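Local coordinates for thiamine pyrophosphokinase (Saccharomyces cerevisiae, PDB 1IG0), which transfers a diphosphate group from ATP to thiamine, making the cofactor thiamine diphosphate as a homodimer and as yeast's sole enzyme for this step, at residues D225-Y239 with N294-V308. Numbering follows the deposited sequence.
Sequences DLIFLIKKNGTLIEY and NCCFIDTKDDIILNV
Strand 225-230 pairs antiparallel with strand 304-308, and strand 235-238 with strand 295-300, so that two short loops, 231-234 and 301-303, carry the paired segments, running in opposite directions, between the two sheets of the beta sandwich. Between the sheets the facing side chains are largely apolar, as suits a buried interior. Leu306 is central: its CD2 touches Phe228 CZ at 3.5 Å and, across to the second sheet, packs tightly on Ile237 CD1 at 3.3 Å. Phe228 holds CG between its backbone N and carbonyl carbon (chi1 55°), which lays the ring alongside Leu306, one face over Leu306 O, while its edge meets Val308 CG2. The branched Ile230 adds CG1 against Leu306 CB at 3.6 Å, and Ile298 CD1 meets the end of Ile237.

At the turn the chemistry becomes polar. Asp303 splits its carboxylate: OD1 accepts Lys232 N at 2.8 Å, nearly along the C-O axis, whereas OD2 takes Lys231 NZ at 2.8 Å from its syn side, 32° out of plane. Bends at chi2 and chi3 fold Lys231 back alongside the aspartate, and Ser210 of helix 196-212 also binds its NZ. An alanine in place of Asp303 would probably leave Lys232 N without this acceptor and the Lys231 ammonium without its charge partner, held less firmly by Ser210. Where the ladders part, a water donates to Lys231 O and Ile298 O and accepts from Gly234 N and Thr300 N. Gly234 suits its backbone angles, at which a CB would jam against the preceding carbonyl O and crowd Phe297 CZ. Thr235 OG1 reaches back to Lys231 O at 3.0 Å.

Water, carboxylate and hydroxyl thus satisfy backbone polar groups at the bend, while hydrocarbon contacts join the two sheets beyond it.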
ATOM      1  N   ASP B 225      10.831  -1.169  -2.998  1.00 18.61           N
ATOM      2  CA  ASP B 225      10.358  -1.043  -4.370  1.00 18.60           C
ATOM      3  C   ASP B 225      10.538   0.294  -5.063  1.00 19.21           C
ATOM      4  O   ASP B 225      10.831   1.326  -4.454  1.00 19.10           O
ATOM      5  CB  ASP B 225       8.858  -1.354  -4.432  1.00 18.59           C
ATOM      6  CG  ASP B 225       8.513  -2.718  -3.885  1.00 18.85           C
ATOM      7  OD1 ASP B 225       8.659  -3.706  -4.631  1.00 19.98           O
ATOM      8  OD2 ASP B 225       8.094  -2.798  -2.709  1.00 19.80           O
ATOM      9  N   LEU B 226      10.341   0.225  -6.372  1.00 18.99           N
ATOM     10  CA  LEU B 226      10.329   1.372  -7.257  1.00 18.51           C
ATOM     11  C   LEU B 226       8.897   1.196  -7.749  1.00 18.46           C
ATOM     12  O   LEU B 226       8.532   0.124  -8.237  1.00 18.06           O
ATOM     13  CB  LEU B 226      11.310   1.210  -8.420  1.00 18.32           C
ATOM     14  CG  LEU B 226      12.783   1.528  -8.157  1.00 19.04           C
ATOM     15  CD1 LEU B 226      13.583   1.308  -9.434  1.00 19.81           C
ATOM     16  CD2 LEU B 226      12.920   2.968  -7.690  1.00 19.56           C
ATOM     17  N   ILE B 227       8.074   2.220  -7.584  1.00 18.20           N
ATOM     18  CA  ILE B 227       6.683   2.126  -7.995  1.00 17.57           C
ATOM     19  C   ILE B 227       6.400   3.235  -8.985  1.00 17.85           C
ATOM     20  O   ILE B 227       6.624   4.409  -8.692  1.00 18.62           O
ATOM     21  CB  ILE B 227       5.752   2.258  -6.773  1.00 16.31           C
ATOM     22  CG1 ILE B 227       6.159   1.237  -5.706  1.00 16.35           C
ATOM     23  CG2 ILE B 227       4.301   2.040  -7.188  1.00 16.64           C
ATOM     24  CD1 ILE B 227       5.465   1.426  -4.366  1.00 16.78           C
ATOM     25  N   PHE B 228       5.915   2.858 -10.162  1.00 17.50           N
ATOM     26  CA  PHE B 228       5.629   3.833 -11.201  1.00 18.76           C
ATOM     27  C   PHE B 228       4.520   3.371 -12.136  1.00 19.09           C
ATOM     28  O   PHE B 228       4.061   2.233 -12.055  1.00 19.67           O
ATOM     29  CB  PHE B 228       6.907   4.117 -11.991  1.00 18.11           C
ATOM     30  CG  PHE B 228       7.547   2.887 -12.563  1.00 19.65           C
ATOM     31  CD1 PHE B 228       7.346   2.536 -13.892  1.00 20.25           C
ATOM     32  CD2 PHE B 228       8.343   2.068 -11.766  1.00 19.36           C
ATOM     33  CE1 PHE B 228       7.928   1.385 -14.422  1.00 21.18           C
ATOM     34  CE2 PHE B 228       8.927   0.916 -12.286  1.00 21.49           C
ATOM     35  CZ  PHE B 228       8.720   0.574 -13.617  1.00 21.92           C
ATOM     36  N   LEU B 229       4.096   4.258 -13.028  1.00 20.14           N
ATOM     37  CA  LEU B 229       3.022   3.931 -13.953  1.00 21.53           C
ATOM     38  C   LEU B 229       3.510   3.460 -15.314  1.00 21.83           C
ATOM     39  O   LEU B 229       4.481   3.986 -15.861  1.00 21.39           O
ATOM     40  CB  LEU B 229       2.094   5.137 -14.123  1.00 23.45           C
ATOM     41  CG  LEU B 229       0.808   4.919 -14.927  1.00 22.78           C
ATOM     42  CD1 LEU B 229      -0.282   5.841 -14.408  1.00 25.07           C
ATOM     43  CD2 LEU B 229       1.070   5.159 -16.404  1.00 25.08           C
ATOM     44  N   ILE B 230       2.821   2.453 -15.839  1.00 22.15           N
ATOM     45  CA  ILE B 230       3.117   1.883 -17.145  1.00 23.16           C
ATOM     46  C   ILE B 230       1.993   2.293 -18.096  1.00 22.99           C
ATOM     47  O   ILE B 230       0.833   1.936 -17.889  1.00 22.79           O
ATOM     48  CB  ILE B 230       3.185   0.337 -17.068  1.00 24.04           C
ATOM     49  CG1 ILE B 230       4.459  -0.089 -16.333  1.00 25.52           C
ATOM     50  CG2 ILE B 230       3.119  -0.266 -18.464  1.00 25.92           C
ATOM     51  CD1 ILE B 230       5.738   0.348 -17.017  1.00 24.86           C
ATOM     52  N   LYS B 231       2.336   3.057 -19.127  1.00 23.30           N
ATOM     53  CA  LYS B 231       1.343   3.505 -20.097  1.00 24.83           C
ATOM     54  C   LYS B 231       0.786   2.332 -20.898  1.00 24.63           C
ATOM     55  O   LYS B 231       1.481   1.354 -21.177  1.00 23.62           O
ATOM     56  CB  LYS B 231       1.953   4.538 -21.047  1.00 26.84           C
ATOM     57  CG  LYS B 231       2.328   5.872 -20.397  1.00 29.50           C
ATOM     58  CD  LYS B 231       1.212   6.912 -20.484  1.00 32.01           C
ATOM     59  CE  LYS B 231       0.250   6.880 -19.298  1.00 33.33           C
ATOM     60  NZ  LYS B 231      -0.854   7.889 -19.443  1.00 33.55           N
ATOM     61  N   LYS B 232      -0.484   2.450 -21.263  1.00 24.73           N
ATOM     62  CA  LYS B 232      -1.200   1.434 -22.024  1.00 25.19           C
ATOM     63  C   LYS B 232      -0.665   1.247 -23.442  1.00 25.03           C
ATOM     64  O   LYS B 232       0.129   2.046 -23.932  1.00 24.90           O
ATOM     65  CB  LYS B 232      -2.672   1.833 -22.113  1.00 24.93           C
ATOM     66  CG  LYS B 232      -2.852   3.204 -22.758  1.00 25.91           C
ATOM     67  CD  LYS B 232      -4.304   3.634 -22.856  1.00 26.99           C
ATOM     68  CE  LYS B 232      -4.392   5.009 -23.505  1.00 28.57           C
ATOM     69  NZ  LYS B 232      -5.792   5.471 -23.687  1.00 29.32           N
ATOM     70  N   ASN B 233      -1.119   0.174 -24.084  1.00 25.75           N
ATOM     71  CA  ASN B 233      -0.773  -0.141 -25.467  1.00 26.46           C
ATOM     72  C   ASN B 233       0.662  -0.530 -25.819  1.00 26.31           C
ATOM     73  O   ASN B 233       1.063  -0.431 -26.979  1.00 27.01           O
ATOM     74  CB  ASN B 233      -1.223   1.016 -26.357  1.00 28.37           C
ATOM     75  CG  ASN B 233      -2.726   1.215 -26.329  1.00 28.52           C
ATOM     76  OD1 ASN B 233      -3.218   2.309 -26.598  1.00 31.78           O
ATOM     77  ND2 ASN B 233      -3.464   0.154 -26.014  1.00 29.74           N
ATOM     78  N   GLY B 234       1.437  -0.974 -24.836  1.00 25.89           N
ATOM     79  CA  GLY B 234       2.792  -1.404 -25.136  1.00 25.29           C
ATOM     80  C   GLY B 234       3.937  -0.553 -24.631  1.00 25.16           C
ATOM     81  O   GLY B 234       4.249   0.488 -25.207  1.00 25.51           O
ATOM     82  N   THR B 235       4.572  -1.010 -23.557  1.00 24.37           N
ATOM     83  CA  THR B 235       5.707  -0.311 -22.967  1.00 23.33           C
ATOM     84  C   THR B 235       6.864  -1.289 -22.828  1.00 24.12           C
ATOM     85  O   THR B 235       6.700  -2.384 -22.288  1.00 22.86           O
ATOM     86  CB  THR B 235       5.371   0.250 -21.567  1.00 23.82           C
ATOM     87  OG1 THR B 235       4.415   1.311 -21.687  1.00 23.07           O
ATOM     88  CG2 THR B 235       6.623   0.787 -20.893  1.00 24.33           C
ATOM     89  N   LEU B 236       8.030  -0.893 -23.324  1.00 23.33           N
ATOM     90  CA  LEU B 236       9.208  -1.740 -23.245  1.00 24.81           C
ATOM     91  C   LEU B 236      10.114  -1.279 -22.112  1.00 24.83           C
ATOM     92  O   LEU B 236      10.651  -0.170 -22.146  1.00 24.91           O
ATOM     93  CB  LEU B 236       9.985  -1.707 -24.564  1.00 24.27           C
ATOM     94  CG  LEU B 236      11.233  -2.595 -24.615  1.00 25.03           C
ATOM     95  CD1 LEU B 236      10.817  -4.060 -24.623  1.00 25.15           C
ATOM     96  CD2 LEU B 236      12.048  -2.267 -25.855  1.00 25.48           C
ATOM     97  N   ILE B 237      10.270  -2.132 -21.107  1.00 24.51           N
ATOM     98  CA  ILE B 237      11.127  -1.829 -19.969  1.00 24.41           C
ATOM     99  C   ILE B 237      12.524  -2.358 -20.278  1.00 24.94           C
ATOM    100  O   ILE B 237      12.704  -3.547 -20.540  1.00 24.90           O
ATOM    101  CB  ILE B 237      10.603  -2.501 -18.687  1.00 25.04           C
ATOM    102  CG1 ILE B 237       9.194  -1.992 -18.377  1.00 25.59           C
ATOM    103  CG2 ILE B 237      11.550  -2.219 -17.527  1.00 24.96           C
ATOM    104  CD1 ILE B 237       8.524  -2.721 -17.248  1.00 28.14           C
ATOM    105  N   GLU B 238      13.510  -1.468 -20.253  1.00 24.83           N
ATOM    106  CA  GLU B 238      14.883  -1.857 -20.547  1.00 25.61           C
ATOM    107  C   GLU B 238      15.772  -1.838 -19.311  1.00 24.48           C
ATOM    108  O   GLU B 238      15.551  -1.063 -18.380  1.00 24.77           O
ATOM    109  CB  GLU B 238      15.464  -0.932 -21.620  1.00 27.23           C
ATOM    110  CG  GLU B 238      14.692  -0.955 -22.929  1.00 31.60           C
ATOM    111  CD  GLU B 238      15.357  -0.130 -24.010  1.00 34.28           C
ATOM    112  OE1 GLU B 238      16.552  -0.363 -24.288  1.00 37.15           O
ATOM    113  OE2 GLU B 238      14.687   0.749 -24.588  1.00 35.84           O
ATOM    114  N   TYR B 239      16.776  -2.707 -19.308  1.00 23.26           N
ATOM    115  CA  TYR B 239      17.707  -2.790 -18.194  1.00 22.59           C
ATOM    116  C   TYR B 239      18.998  -3.500 -18.566  1.00 23.04           C
ATOM    117  O   TYR B 239      19.003  -4.433 -19.369  1.00 22.39           O
ATOM    118  CB  TYR B 239      17.048  -3.503 -17.005  1.00 21.69           C
ATOM    119  CG  TYR B 239      16.295  -4.766 -17.367  1.00 21.29           C
ATOM    120  CD1 TYR B 239      16.969  -5.956 -17.659  1.00 20.64           C
ATOM    121  CD2 TYR B 239      14.901  -4.770 -17.428  1.00 21.05           C
ATOM    122  CE1 TYR B 239      16.266  -7.119 -18.004  1.00 19.57           C
ATOM    123  CE2 TYR B 239      14.191  -5.922 -17.771  1.00 20.28           C
ATOM    124  CZ  TYR B 239      14.876  -7.093 -18.057  1.00 19.46           C
ATOM    125  OH  TYR B 239      14.170  -8.227 -18.399  1.00 19.62           O
ATOM    126  N   ASN B 294      17.616  -8.493 -21.482  1.00 24.13           N
ATOM    127  CA  ASN B 294      17.817  -7.058 -21.325  1.00 25.09           C
ATOM    128  C   ASN B 294      16.554  -6.204 -21.381  1.00 24.45           C
ATOM    129  O   ASN B 294      16.640  -4.978 -21.306  1.00 24.03           O
ATOM    130  CB  ASN B 294      18.773  -6.564 -22.406  1.00 28.34           C
ATOM    131  CG  ASN B 294      18.245  -6.830 -23.802  1.00 31.05           C
ATOM    132  OD1 ASN B 294      18.287  -7.960 -24.288  1.00 36.02           O
ATOM    133  ND2 ASN B 294      17.725  -5.792 -24.445  1.00 34.42           N
ATOM    134  N   CYS B 295      15.391  -6.827 -21.527  1.00 23.04           N
ATOM    135  CA  CYS B 295      14.156  -6.054 -21.586  1.00 23.02           C
ATOM    136  C   CYS B 295      12.892  -6.886 -21.418  1.00 22.74           C
ATOM    137  O   CYS B 295      12.884  -8.093 -21.660  1.00 21.30           O
ATOM    138  CB  CYS B 295      14.087  -5.269 -22.902  1.00 23.11           C
ATOM    139  SG  CYS B 295      14.103  -6.277 -24.401  1.00 26.12           S
ATOM    140  N   CYS B 296      11.827  -6.215 -20.993  1.00 22.53           N
ATOM    141  CA  CYS B 296      10.530  -6.838 -20.778  1.00 23.01           C
ATOM    142  C   CYS B 296       9.459  -5.970 -21.431  1.00 22.35           C
ATOM    143  O   CYS B 296       9.490  -4.744 -21.314  1.00 23.42           O
ATOM    144  CB  CYS B 296      10.260  -6.964 -19.277  1.00 23.46           C
ATOM    145  SG  CYS B 296       8.633  -7.606 -18.864  1.00 28.37           S
ATOM    146  N   PHE B 297       8.518  -6.608 -22.119  1.00 21.42           N
ATOM    147  CA  PHE B 297       7.446  -5.893 -22.800  1.00 20.82           C
ATOM    148  C   PHE B 297       6.107  -6.137 -22.118  1.00 20.44           C
ATOM    149  O   PHE B 297       5.732  -7.280 -21.860  1.00 20.04           O
ATOM    150  CB  PHE B 297       7.366  -6.347 -24.261  1.00 21.38           C
ATOM    151  CG  PHE B 297       6.274  -5.680 -25.053  1.00 22.54           C
ATOM    152  CD1 PHE B 297       6.339  -4.322 -25.354  1.00 22.76           C
ATOM    153  CD2 PHE B 297       5.184  -6.419 -25.508  1.00 23.37           C
ATOM    154  CE1 PHE B 297       5.333  -3.709 -26.104  1.00 23.83           C
ATOM    155  CE2 PHE B 297       4.173  -5.818 -26.257  1.00 23.44           C
ATOM    156  CZ  PHE B 297       4.246  -4.460 -26.556  1.00 23.05           C
ATOM    157  N   ILE B 298       5.395  -5.055 -21.822  1.00 19.98           N
ATOM    158  CA  ILE B 298       4.087  -5.150 -21.184  1.00 20.11           C
ATOM    159  C   ILE B 298       3.082  -4.311 -21.962  1.00 20.67           C
ATOM    160  O   ILE B 298       3.259  -3.104 -22.123  1.00 21.38           O
ATOM    161  CB  ILE B 298       4.136  -4.658 -19.722  1.00 20.35           C
ATOM    162  CG1 ILE B 298       5.055  -5.570 -18.905  1.00 19.11           C
ATOM    163  CG2 ILE B 298       2.731  -4.656 -19.120  1.00 20.12           C
ATOM    164  CD1 ILE B 298       5.293  -5.107 -17.483  1.00 20.53           C
ATOM    165  N   ASP B 299       2.029  -4.963 -22.446  1.00 20.38           N
ATOM    166  CA  ASP B 299       0.996  -4.292 -23.224  1.00 20.76           C
ATOM    167  C   ASP B 299      -0.360  -4.426 -22.543  1.00 21.09           C
ATOM    168  O   ASP B 299      -0.966  -5.500 -22.550  1.00 20.86           O
ATOM    169  CB  ASP B 299       0.932  -4.898 -24.629  1.00 21.78           C
ATOM    170  CG  ASP B 299      -0.057  -4.185 -25.533  1.00 22.43           C
ATOM    171  OD1 ASP B 299      -0.756  -3.271 -25.053  1.00 22.93           O
ATOM    172  OD2 ASP B 299      -0.134  -4.542 -26.727  1.00 23.80           O
ATOM    173  N   THR B 300      -0.829  -3.333 -21.951  1.00 21.20           N
ATOM    174  CA  THR B 300      -2.116  -3.322 -21.270  1.00 21.00           C
ATOM    175  C   THR B 300      -3.102  -2.403 -21.980  1.00 21.48           C
ATOM    176  O   THR B 300      -2.705  -1.466 -22.673  1.00 21.60           O
ATOM    177  CB  THR B 300      -1.973  -2.861 -19.805  1.00 21.25           C
ATOM    178  OG1 THR B 300      -1.301  -1.595 -19.761  1.00 21.59           O
ATOM    179  CG2 THR B 300      -1.190  -3.888 -19.001  1.00 21.42           C
ATOM    180  N   LYS B 301      -4.391  -2.682 -21.801  1.00 23.11           N
ATOM    181  CA  LYS B 301      -5.457  -1.898 -22.419  1.00 24.42           C
ATOM    182  C   LYS B 301      -5.528  -0.502 -21.804  1.00 24.11           C
ATOM    183  O   LYS B 301      -5.806   0.481 -22.492  1.00 23.74           O
ATOM    184  CB  LYS B 301      -6.794  -2.615 -22.229  1.00 26.25           C
ATOM    185  CG  LYS B 301      -7.930  -2.071 -23.074  1.00 30.24           C
ATOM    186  CD  LYS B 301      -9.228  -2.776 -22.721  1.00 32.26           C
ATOM    187  CE  LYS B 301     -10.259  -2.625 -23.821  1.00 34.97           C
ATOM    188  NZ  LYS B 301      -9.809  -3.304 -25.066  1.00 36.59           N
ATOM    189  N   ASP B 302      -5.284  -0.430 -20.499  1.00 23.55           N
ATOM    190  CA  ASP B 302      -5.300   0.835 -19.774  1.00 22.80           C
ATOM    191  C   ASP B 302      -4.025   0.926 -18.945  1.00 22.42           C
ATOM    192  O   ASP B 302      -3.374  -0.090 -18.697  1.00 21.44           O
ATOM    193  CB  ASP B 302      -6.515   0.911 -18.844  1.00 22.69           C
ATOM    194  CG  ASP B 302      -7.820   0.613 -19.559  1.00 23.88           C
ATOM    195  OD1 ASP B 302      -8.223  -0.567 -19.600  1.00 25.21           O
ATOM    196  OD2 ASP B 302      -8.439   1.559 -20.089  1.00 25.00           O
ATOM    197  N   ASP B 303      -3.664   2.132 -18.518  1.00 21.90           N
ATOM    198  CA  ASP B 303      -2.459   2.306 -17.713  1.00 21.29           C
ATOM    199  C   ASP B 303      -2.550   1.446 -16.461  1.00 20.47           C
ATOM    200  O   ASP B 303      -3.635   1.239 -15.916  1.00 19.76           O
ATOM    201  CB  ASP B 303      -2.281   3.767 -17.280  1.00 22.32           C
ATOM    202  CG  ASP B 303      -2.150   4.720 -18.449  1.00 24.85           C
ATOM    203  OD1 ASP B 303      -1.785   4.271 -19.556  1.00 24.88           O
ATOM    204  OD2 ASP B 303      -2.397   5.929 -18.250  1.00 26.40           O
ATOM    205  N   ILE B 304      -1.409   0.938 -16.010  1.00 19.50           N
ATOM    206  CA  ILE B 304      -1.369   0.132 -14.799  1.00 20.00           C
ATOM    207  C   ILE B 304      -0.157   0.542 -13.978  1.00 19.01           C
ATOM    208  O   ILE B 304       0.741   1.220 -14.478  1.00 19.46           O
ATOM    209  CB  ILE B 304      -1.257  -1.381 -15.098  1.00 20.64           C
ATOM    210  CG1 ILE B 304       0.101  -1.694 -15.728  1.00 21.76           C
ATOM    211  CG2 ILE B 304      -2.393  -1.819 -16.009  1.00 22.84           C
ATOM    212  CD1 ILE B 304       0.481  -3.168 -15.640  1.00 24.81           C
ATOM    213  N   ILE B 305      -0.136   0.134 -12.715  1.00 18.90           N
ATOM    214  CA  ILE B 305       0.982   0.447 -11.839  1.00 18.76           C
ATOM    215  C   ILE B 305       1.911  -0.757 -11.793  1.00 18.90           C
ATOM    216  O   ILE B 305       1.457  -1.898 -11.717  1.00 18.05           O
ATOM    217  CB  ILE B 305       0.512   0.748 -10.402  1.00 18.70           C
ATOM    218  CG1 ILE B 305      -0.529   1.872 -10.418  1.00 19.51           C
ATOM    219  CG2 ILE B 305       1.706   1.133  -9.536  1.00 19.91           C
ATOM    220  CD1 ILE B 305      -0.030   3.180 -11.016  1.00 20.63           C
ATOM    221  N   LEU B 306       3.211  -0.498 -11.849  1.00 18.65           N
ATOM    222  CA  LEU B 306       4.199  -1.561 -11.800  1.00 19.62           C
ATOM    223  C   LEU B 306       5.118  -1.315 -10.618  1.00 19.37           C
ATOM    224  O   LEU B 306       5.527  -0.181 -10.360  1.00 18.93           O
ATOM    225  CB  LEU B 306       5.026  -1.584 -13.087  1.00 20.74           C
ATOM    226  CG  LEU B 306       6.077  -2.687 -13.211  1.00 23.40           C
ATOM    227  CD1 LEU B 306       5.393  -4.020 -13.449  1.00 24.93           C
ATOM    228  CD2 LEU B 306       7.011  -2.368 -14.358  1.00 24.09           C
ATOM    229  N   ASN B 307       5.418  -2.373  -9.880  1.00 18.27           N
ATOM    230  CA  ASN B 307       6.327  -2.249  -8.760  1.00 17.98           C
ATOM    231  C   ASN B 307       7.491  -3.162  -9.099  1.00 18.08           C
ATOM    232  O   ASN B 307       7.298  -4.298  -9.538  1.00 17.85           O
ATOM    233  CB  ASN B 307       5.658  -2.677  -7.448  1.00 18.33           C
ATOM    234  CG  ASN B 307       5.686  -4.177  -7.231  1.00 18.19           C
ATOM    235  OD1 ASN B 307       6.587  -4.706  -6.578  1.00 19.59           O
ATOM    236  ND2 ASN B 307       4.700  -4.871  -7.783  1.00 14.28           N
ATOM    237  N   VAL B 308       8.702  -2.646  -8.941  1.00 17.41           N
ATOM    238  CA  VAL B 308       9.892  -3.424  -9.228  1.00 18.47           C
ATOM    239  C   VAL B 308      10.712  -3.495  -7.956  1.00 18.73           C
ATOM    240  O   VAL B 308      11.201  -2.479  -7.461  1.00 18.45           O
ATOM    241  CB  VAL B 308      10.737  -2.779 -10.347  1.00 18.45           C
ATOM    242  CG1 VAL B 308      12.020  -3.574 -10.556  1.00 19.03           C
ATOM    243  CG2 VAL B 308       9.931  -2.726 -11.638  1.00 18.65           C
TER
HETATM  244  O   HOH W   1       1.157  -1.264 -22.118  1.00 21.92           O